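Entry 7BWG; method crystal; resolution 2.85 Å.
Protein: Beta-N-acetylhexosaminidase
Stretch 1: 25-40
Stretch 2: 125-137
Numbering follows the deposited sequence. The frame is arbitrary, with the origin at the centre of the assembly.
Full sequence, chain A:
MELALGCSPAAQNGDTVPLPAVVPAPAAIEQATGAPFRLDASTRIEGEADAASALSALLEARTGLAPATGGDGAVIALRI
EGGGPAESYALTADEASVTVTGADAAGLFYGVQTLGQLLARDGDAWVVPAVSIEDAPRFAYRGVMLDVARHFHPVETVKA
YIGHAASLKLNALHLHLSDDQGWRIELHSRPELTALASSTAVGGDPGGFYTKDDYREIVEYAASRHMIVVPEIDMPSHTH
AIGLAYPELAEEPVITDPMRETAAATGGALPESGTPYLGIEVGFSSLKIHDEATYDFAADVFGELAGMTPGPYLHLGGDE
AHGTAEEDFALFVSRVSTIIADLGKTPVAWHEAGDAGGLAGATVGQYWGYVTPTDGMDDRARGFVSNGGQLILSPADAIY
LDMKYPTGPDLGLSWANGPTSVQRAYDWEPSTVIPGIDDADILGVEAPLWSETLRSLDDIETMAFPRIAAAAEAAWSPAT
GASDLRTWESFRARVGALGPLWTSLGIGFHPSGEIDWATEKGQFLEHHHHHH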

ATOM      1  N   ALA A  25     -23.594 -13.613  22.607  1.00 20.22           N
ATOM      2  CA  ALA A  25     -24.487 -14.761  22.590  1.00 22.28           C
ATOM      3  C   ALA A  25     -24.365 -15.497  21.262  1.00 21.48           C
ATOM      4  O   ALA A  25     -24.625 -14.900  20.205  1.00 19.50           O
ATOM      5  CB  ALA A  25     -25.931 -14.322  22.820  1.00 22.81           C
ATOM      6  N   PRO A  26     -23.969 -16.766  21.261  1.00 23.73           N
ATOM      7  CA  PRO A  26     -23.827 -17.496  19.998  1.00 21.91           C
ATOM      8  C   PRO A  26     -25.166 -17.672  19.298  1.00 22.69           C
ATOM      9  O   PRO A  26     -26.238 -17.494  19.881  1.00 22.06           O
ATOM     10  CB  PRO A  26     -23.243 -18.848  20.426  1.00 22.31           C
ATOM     11  CG  PRO A  26     -22.679 -18.617  21.794  1.00 22.41           C
ATOM     12  CD  PRO A  26     -23.543 -17.568  22.418  1.00 21.46           C
ATOM     13  N   ALA A  27     -25.084 -18.027  18.014  1.00 23.21           N
ATOM     14  CA  ALA A  27     -26.293 -18.219  17.219  1.00 26.92           C
ATOM     15  C   ALA A  27     -27.099 -19.409  17.724  1.00 26.93           C
ATOM     16  O   ALA A  27     -28.319 -19.315  17.906  1.00 28.16           O
ATOM     17  CB  ALA A  27     -25.927 -18.397  15.745  1.00 21.56           C
ATOM     18  N   ALA A  28     -26.434 -20.539  17.957  1.00 23.19           N
ATOM     19  CA  ALA A  28     -27.080 -21.747  18.454  1.00 26.40           C
ATOM     20  C   ALA A  28     -26.243 -22.309  19.592  1.00 29.27           C
ATOM     21  O   ALA A  28     -25.063 -22.620  19.402  1.00 30.83           O
ATOM     22  CB  ALA A  28     -27.247 -22.787  17.342  1.00 23.23           C
ATOM     23  N   ILE A  29     -26.850 -22.435  20.770  1.00 28.53           N
ATOM     24  CA  ILE A  29     -26.170 -22.946  21.954  1.00 26.97           C
ATOM     25  C   ILE A  29     -27.138 -23.840  22.715  1.00 30.51           C
ATOM     26  O   ILE A  29     -28.290 -23.461  22.950  1.00 27.56           O
ATOM     27  CB  ILE A  29     -25.644 -21.804  22.850  1.00 24.45           C
ATOM     28  CG1 ILE A  29     -25.074 -22.360  24.157  1.00 29.06           C
ATOM     29  CG2 ILE A  29     -26.734 -20.769  23.114  1.00 25.51           C
ATOM     30  CD1 ILE A  29     -24.017 -21.479  24.780  1.00 29.98           C
ATOM     31  N   GLU A  30     -26.677 -25.033  23.088  1.00 31.34           N
ATOM     32  CA  GLU A  30     -27.519 -25.997  23.780  1.00 28.61           C
ATOM     33  C   GLU A  30     -26.659 -26.840  24.707  1.00 34.44           C
ATOM     34  O   GLU A  30     -25.580 -27.298  24.321  1.00 31.99           O
ATOM     35  CB  GLU A  30     -28.267 -26.898  22.791  1.00 25.21           C
ATOM     36  N   GLN A  31     -27.148 -27.046  25.928  1.00 40.64           N
ATOM     37  CA  GLN A  31     -26.447 -27.880  26.892  1.00 38.79           C
ATOM     38  C   GLN A  31     -26.415 -29.332  26.420  1.00 38.98           C
ATOM     39  O   GLN A  31     -27.175 -29.749  25.541  1.00 42.43           O
ATOM     40  CB  GLN A  31     -27.111 -27.785  28.266  1.00 33.18           C
ATOM     41  N   ALA A  32     -25.515 -30.106  27.018  1.00 36.86           N
ATOM     42  CA  ALA A  32     -25.311 -31.499  26.651  1.00 42.06           C
ATOM     43  C   ALA A  32     -25.881 -32.421  27.721  1.00 47.85           C
ATOM     44  O   ALA A  32     -26.222 -32.001  28.829  1.00 45.67           O
ATOM     45  CB  ALA A  32     -23.823 -31.796  26.427  1.00 46.29           C
ATOM     46  N   THR A  33     -25.964 -33.704  27.372  1.00 49.03           N
ATOM     47  CA  THR A  33     -26.634 -34.669  28.235  1.00 52.38           C
ATOM     48  C   THR A  33     -25.754 -35.146  29.384  1.00 54.98           C
ATOM     49  O   THR A  33     -26.277 -35.536  30.433  1.00 55.50           O
ATOM     50  CB  THR A  33     -27.098 -35.874  27.411  1.00 52.67           C
ATOM     51  N   GLY A  34     -24.434 -35.114  29.223  1.00 46.87           N
ATOM     52  CA  GLY A  34     -23.525 -35.795  30.120  1.00 39.32           C
ATOM     53  C   GLY A  34     -22.801 -34.881  31.087  1.00 35.79           C
ATOM     54  O   GLY A  34     -23.237 -33.764  31.384  1.00 34.53           O
ATOM     55  N   ALA A  35     -21.668 -35.378  31.594  1.00 39.17           N
ATOM     56  CA  ALA A  35     -20.874 -34.704  32.607  1.00 31.14           C
ATOM     57  C   ALA A  35     -19.849 -33.776  31.953  1.00 35.68           C
ATOM     58  O   ALA A  35     -19.511 -33.945  30.779  1.00 35.31           O
ATOM     59  CB  ALA A  35     -20.174 -35.729  33.494  1.00 32.28           C
ATOM     60  N   PRO A  36     -19.341 -32.775  32.694  1.00 35.20           N
ATOM     61  CA  PRO A  36     -18.454 -31.779  32.071  1.00 31.81           C
ATOM     62  C   PRO A  36     -17.059 -32.305  31.765  1.00 32.36           C
ATOM     63  O   PRO A  36     -16.788 -33.501  31.904  1.00 39.41           O
ATOM     64  CB  PRO A  36     -18.403 -30.655  33.115  1.00 35.48           C
ATOM     65  CG  PRO A  36     -19.492 -30.953  34.104  1.00 32.95           C
ATOM     66  CD  PRO A  36     -19.636 -32.433  34.096  1.00 31.50           C
ATOM     67  N   PHE A  37     -16.163 -31.406  31.358  1.00 30.83           N
ATOM     68  CA  PHE A  37     -14.815 -31.753  30.916  1.00 28.53           C
ATOM     69  C   PHE A  37     -13.812 -31.305  31.973  1.00 28.69           C
ATOM     70  O   PHE A  37     -13.629 -30.104  32.192  1.00 34.23           O
ATOM     71  CB  PHE A  37     -14.509 -31.104  29.566  1.00 29.35           C
ATOM     72  CG  PHE A  37     -13.159 -31.462  29.007  1.00 32.13           C
ATOM     73  CD1 PHE A  37     -12.992 -32.605  28.242  1.00 32.66           C
ATOM     74  CD2 PHE A  37     -12.059 -30.649  29.235  1.00 30.96           C
ATOM     75  CE1 PHE A  37     -11.754 -32.935  27.723  1.00 32.81           C
ATOM     76  CE2 PHE A  37     -10.819 -30.976  28.720  1.00 29.20           C
ATOM     77  CZ  PHE A  37     -10.668 -32.119  27.962  1.00 32.36           C
ATOM     78  N   ARG A  38     -13.153 -32.268  32.613  1.00 26.94           N
ATOM     79  CA  ARG A  38     -12.116 -31.958  33.585  1.00 29.60           C
ATOM     80  C   ARG A  38     -10.814 -31.636  32.861  1.00 32.74           C
ATOM     81  O   ARG A  38     -10.393 -32.374  31.965  1.00 34.20           O
ATOM     82  CB  ARG A  38     -11.914 -33.126  34.551  1.00 33.80           C
ATOM     83  CG  ARG A  38     -12.737 -33.034  35.830  1.00 31.51           C
ATOM     84  CD  ARG A  38     -14.225 -33.187  35.548  1.00 27.73           C
ATOM     85  NE  ARG A  38     -15.029 -33.066  36.761  1.00 30.88           N
ATOM     86  N   LEU A  39     -10.176 -30.532  33.253  1.00 34.70           N
ATOM     87  CA  LEU A  39      -8.985 -30.066  32.549  1.00 34.41           C
ATOM     88  C   LEU A  39      -7.725 -30.770  33.041  1.00 39.13           C
ATOM     89  O   LEU A  39      -6.950 -31.299  32.235  1.00 43.14           O
ATOM     90  CB  LEU A  39      -8.846 -28.550  32.702  1.00 34.98           C
ATOM     91  CG  LEU A  39      -7.990 -27.843  31.650  1.00 32.50           C
ATOM     92  CD1 LEU A  39      -8.843 -27.427  30.461  1.00 31.92           C
ATOM     93  CD2 LEU A  39      -7.275 -26.641  32.249  1.00 35.61           C
ATOM     94  N   ASP A  40      -7.500 -30.773  34.358  1.00 42.70           N
ATOM     95  CA  ASP A  40      -6.328 -31.395  34.967  1.00 44.38           C
ATOM     96  C   ASP A  40      -5.033 -30.841  34.383  1.00 48.55           C
ATOM     97  O   ASP A  40      -5.009 -29.724  33.856  1.00 51.01           O
ATOM     98  CB  ASP A  40      -6.375 -32.917  34.797  1.00 43.04           C
ATOM     99  N   ALA A 125     -10.896 -28.174  40.616  1.00 42.37           N
ATOM    100  CA  ALA A 125     -10.540 -28.408  39.229  1.00 41.86           C
ATOM    101  C   ALA A 125     -11.238 -27.404  38.318  1.00 43.18           C
ATOM    102  O   ALA A 125     -12.283 -26.839  38.652  1.00 37.25           O
ATOM    103  CB  ALA A 125     -10.905 -29.834  38.812  1.00 32.35           C
ATOM    104  N   TRP A 126     -10.638 -27.180  37.153  1.00 42.62           N
ATOM    105  CA  TRP A 126     -11.200 -26.298  36.142  1.00 38.08           C
ATOM    106  C   TRP A 126     -11.883 -27.130  35.068  1.00 35.03           C
ATOM    107  O   TRP A 126     -11.392 -28.195  34.685  1.00 39.46           O
ATOM    108  CB  TRP A 126     -10.120 -25.401  35.540  1.00 32.49           C
ATOM    109  CG  TRP A 126      -9.847 -24.221  36.408  1.00 33.17           C
ATOM    110  CD1 TRP A 126      -8.893 -24.120  37.376  1.00 40.83           C
ATOM    111  CD2 TRP A 126     -10.558 -22.977  36.413  1.00 36.89           C
ATOM    112  NE1 TRP A 126      -8.956 -22.885  37.976  1.00 47.05           N
ATOM    113  CE2 TRP A 126      -9.969 -22.165  37.401  1.00 41.75           C
ATOM    114  CE3 TRP A 126     -11.629 -22.470  35.672  1.00 38.89           C
ATOM    115  CZ2 TRP A 126     -10.416 -20.873  37.668  1.00 41.82           C
ATOM    116  CZ3 TRP A 126     -12.071 -21.187  35.938  1.00 39.94           C
ATOM    117  CH2 TRP A 126     -11.466 -20.403  36.927  1.00 39.35           C
ATOM    118  N   VAL A 127     -13.020 -26.638  34.587  1.00 27.81           N
ATOM    119  CA  VAL A 127     -14.014 -27.479  33.933  1.00 29.05           C
ATOM    120  C   VAL A 127     -14.668 -26.717  32.786  1.00 32.70           C
ATOM    121  O   VAL A 127     -14.914 -25.510  32.887  1.00 33.43           O
ATOM    122  CB  VAL A 127     -15.061 -27.956  34.966  1.00 33.39           C
ATOM    123  CG1 VAL A 127     -16.398 -28.234  34.313  1.00 33.31           C
ATOM    124  CG2 VAL A 127     -14.552 -29.182  35.711  1.00 35.09           C
ATOM    125  N   VAL A 128     -14.939 -27.424  31.696  1.00 27.84           N
ATOM    126  CA  VAL A 128     -15.704 -26.904  30.567  1.00 27.87           C
ATOM    127  C   VAL A 128     -17.085 -27.552  30.607  1.00 28.98           C
ATOM    128  O   VAL A 128     -17.181 -28.786  30.616  1.00 29.22           O
ATOM    129  CB  VAL A 128     -15.006 -27.182  29.227  1.00 25.04           C
ATOM    130  CG1 VAL A 128     -15.853 -26.668  28.071  1.00 22.76           C
ATOM    131  CG2 VAL A 128     -13.627 -26.546  29.205  1.00 28.67           C
ATOM    132  N   PRO A 129     -18.166 -26.776  30.629  1.00 27.22           N
ATOM    133  CA  PRO A 129     -19.500 -27.376  30.735  1.00 25.38           C
ATOM    134  C   PRO A 129     -19.857 -28.177  29.494  1.00 25.71           C
ATOM    135  O   PRO A 129     -19.451 -27.853  28.376  1.00 29.16           O
ATOM    136  CB  PRO A 129     -20.428 -26.163  30.892  1.00 25.71           C
ATOM    137  CG  PRO A 129     -19.534 -25.018  31.255  1.00 26.35           C
ATOM    138  CD  PRO A 129     -18.221 -25.307  30.607  1.00 24.31           C
ATOM    139  N   ALA A 130     -20.624 -29.242  29.710  1.00 29.15           N
ATOM    140  CA  ALA A 130     -21.135 -30.053  28.609  1.00 32.42           C
ATOM    141  C   ALA A 130     -22.100 -29.206  27.790  1.00 31.97           C
ATOM    142  O   ALA A 130     -23.219 -28.922  28.230  1.00 38.30           O
ATOM    143  N   VAL A 131     -21.674 -28.804  26.594  1.00 25.04           N
ATOM    144  CA  VAL A 131     -22.444 -27.877  25.777  1.00 31.20           C
ATOM    145  C   VAL A 131     -21.980 -28.022  24.336  1.00 32.99           C
ATOM    146  O   VAL A 131     -20.834 -28.395  24.071  1.00 32.79           O
ATOM    147  CB  VAL A 131     -22.284 -26.423  26.295  1.00 30.86           C
ATOM    148  CG1 VAL A 131     -20.867 -25.922  26.060  1.00 34.28           C
ATOM    149  CG2 VAL A 131     -23.306 -25.497  25.652  1.00 33.26           C
ATOM    150  N   SER A 132     -22.886 -27.741  23.401  1.00 30.78           N
ATOM    151  CA  SER A 132     -22.583 -27.747  21.977  1.00 29.34           C
ATOM    152  C   SER A 132     -22.990 -26.408  21.385  1.00 31.04           C
ATOM    153  O   SER A 132     -24.131 -25.970  21.561  1.00 30.95           O
ATOM    154  CB  SER A 132     -23.307 -28.890  21.256  1.00 32.22           C
ATOM    155  OG  SER A 132     -23.206 -28.746  19.849  1.00 37.77           O
ATOM    156  N   ILE A 133     -22.061 -25.762  20.685  1.00 31.14           N
ATOM    157  CA  ILE A 133     -22.269 -24.429  20.132  1.00 27.40           C
ATOM    158  C   ILE A 133     -21.989 -24.466  18.636  1.00 24.93           C
ATOM    159  O   ILE A 133     -20.942 -24.962  18.207  1.00 29.19           O
ATOM    160  CB  ILE A 133     -21.377 -23.382  20.824  1.00 28.26           C
ATOM    161  CG1 ILE A 133     -21.697 -23.304  22.319  1.00 25.96           C
ATOM    162  CG2 ILE A 133     -21.542 -22.022  20.169  1.00 25.00           C
ATOM    163  CD1 ILE A 133     -20.820 -22.329  23.076  1.00 23.72           C
ATOM    164  N   GLU A 134     -22.928 -23.942  17.851  1.00 22.17           N
ATOM    165  CA  GLU A 134     -22.746 -23.709  16.421  1.00 23.41           C
ATOM    166  C   GLU A 134     -22.947 -22.219  16.182  1.00 24.41           C
ATOM    167  O   GLU A 134     -24.067 -21.713  16.300  1.00 21.25           O
ATOM    168  CB  GLU A 134     -23.722 -24.543  15.593  1.00 23.25           C
ATOM    169  N   ASP A 135     -21.866 -21.517  15.851  1.00 26.27           N
ATOM    170  CA  ASP A 135     -21.861 -20.064  15.828  1.00 24.53           C
ATOM    171  C   ASP A 135     -21.526 -19.537  14.438  1.00 22.58           C
ATOM    172  O   ASP A 135     -20.939 -20.235  13.607  1.00 20.31           O
ATOM    173  CB  ASP A 135     -20.860 -19.509  16.847  1.00 18.16           C
ATOM    174  CG  ASP A 135     -21.342 -18.234  17.503  1.00 19.70           C
ATOM    175  OD1 ASP A 135     -22.379 -17.693  17.065  1.00 21.60           O
ATOM    176  OD2 ASP A 135     -20.685 -17.773  18.460  1.00 19.07           O
ATOM    177  N   ALA A 136     -21.911 -18.281  14.206  1.00 19.58           N
ATOM    178  CA  ALA A 136     -21.661 -17.556  12.965  1.00 20.89           C
ATOM    179  C   ALA A 136     -21.950 -16.074  13.182  1.00 23.77           C
ATOM    180  O   ALA A 136     -22.893 -15.727  13.905  1.00 21.76           O
ATOM    181  CB  ALA A 136     -22.517 -18.111  11.825  1.00 21.05           C
ATOM    182  N   PRO A 137     -21.171 -15.176  12.585  1.00 23.82           N
ATOM    183  CA  PRO A 137     -21.370 -13.745  12.830  1.00 24.08           C
ATOM    184  C   PRO A 137     -22.515 -13.173  12.010  1.00 19.94           C
ATOM    185  O   PRO A 137     -22.789 -13.600  10.886  1.00 17.85           O
ATOM    186  CB  PRO A 137     -20.033 -13.121  12.401  1.00 23.19           C
ATOM    187  CG  PRO A 137     -19.135 -14.276  12.019  1.00 24.82           C
ATOM    188  CD  PRO A 137     -20.027 -15.422  11.699  1.00 23.00           C
TER

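Two segments far apart in sequence can be hydrogen-bonded almost entirely through their backbones, with side chains sorted onto the two faces of the resulting sheet; residues 25-40 and 125-137 of this hexosaminidase illustrate the principle, burying 893 Å² between them.

Followed along the second segment, the pairing opens at Trp 126, whose carbonyl O accepts a hydrogen bond from the N of Leu 39 at 3.0 Å. The indole contributes little here, since its end leads away from the partner. Val 127 follows in a non-hydrogen-bonded pair with Arg 38. Its CG1 packs 3.4 Å from CB of Pro 36, while its CA lies 3.2 Å from the O of Phe 37, a CA-H...O contact that supplements the conventional bonds. Val 128 restores the alternation: its N donates to the O of Phe 37 at 3.0 Å, and its O accepts from the N of Phe 37 at 2.9 Å. This reciprocal pair places both side chains on the same face, with CB of Val 128 4.0 Å from CB of Phe 37, although the aromatic ring then leads away.

Regular pairing lapses at Pro 129, which, like any proline within a chain, has no amide hydrogen to offer. Between its pairings with Ala 130, at Pro 36, and with Val 131, at Gln 31, the first segment makes an excursion through Thr 33 and Gly 34, neither of which has an atom within 4.5 Å of the second. Ala 130 resumes the backbone contact, its O receiving the N of Ala 32 at 2.9 Å.

From Val 131 to Asp 135 the second segment runs antiparallel to strand 28-31, at 171°. Val 131 pairs with Gln 31 without hydrogen bonds, and its CG2 approaches CG1 of Ile 29 at 3.9 Å. Ser 132 binds Glu 30 in both directions: N to Glu 30 O at 2.9 Å, nearly straight at 173°, and O from Glu 30 N at 3.1 Å. Ile 133 shares a face with Val 131 and Ile 29; its CD1 meets CD1 of Ile 29 at 3.7 Å, and its CG2 reaches CB of Pro 26 at 3.6 Å, extending the apolar patch beyond the strand. Glu 134 pairs with Ala 28 less evenly. Its N donates to Ala 28 O at 3.0 Å, but the return bond, from Ala 28 N to Glu 134 O at 3.1 Å, is weak, bent to 135°.

At Asp 135 a side chain takes over from the backbone. OD1 accepts the N of Ala 27 at 2.9 Å and also the N of Ala 136 at 3.0 Å, so one carboxylate oxygen links the first segment to the next residue of the second.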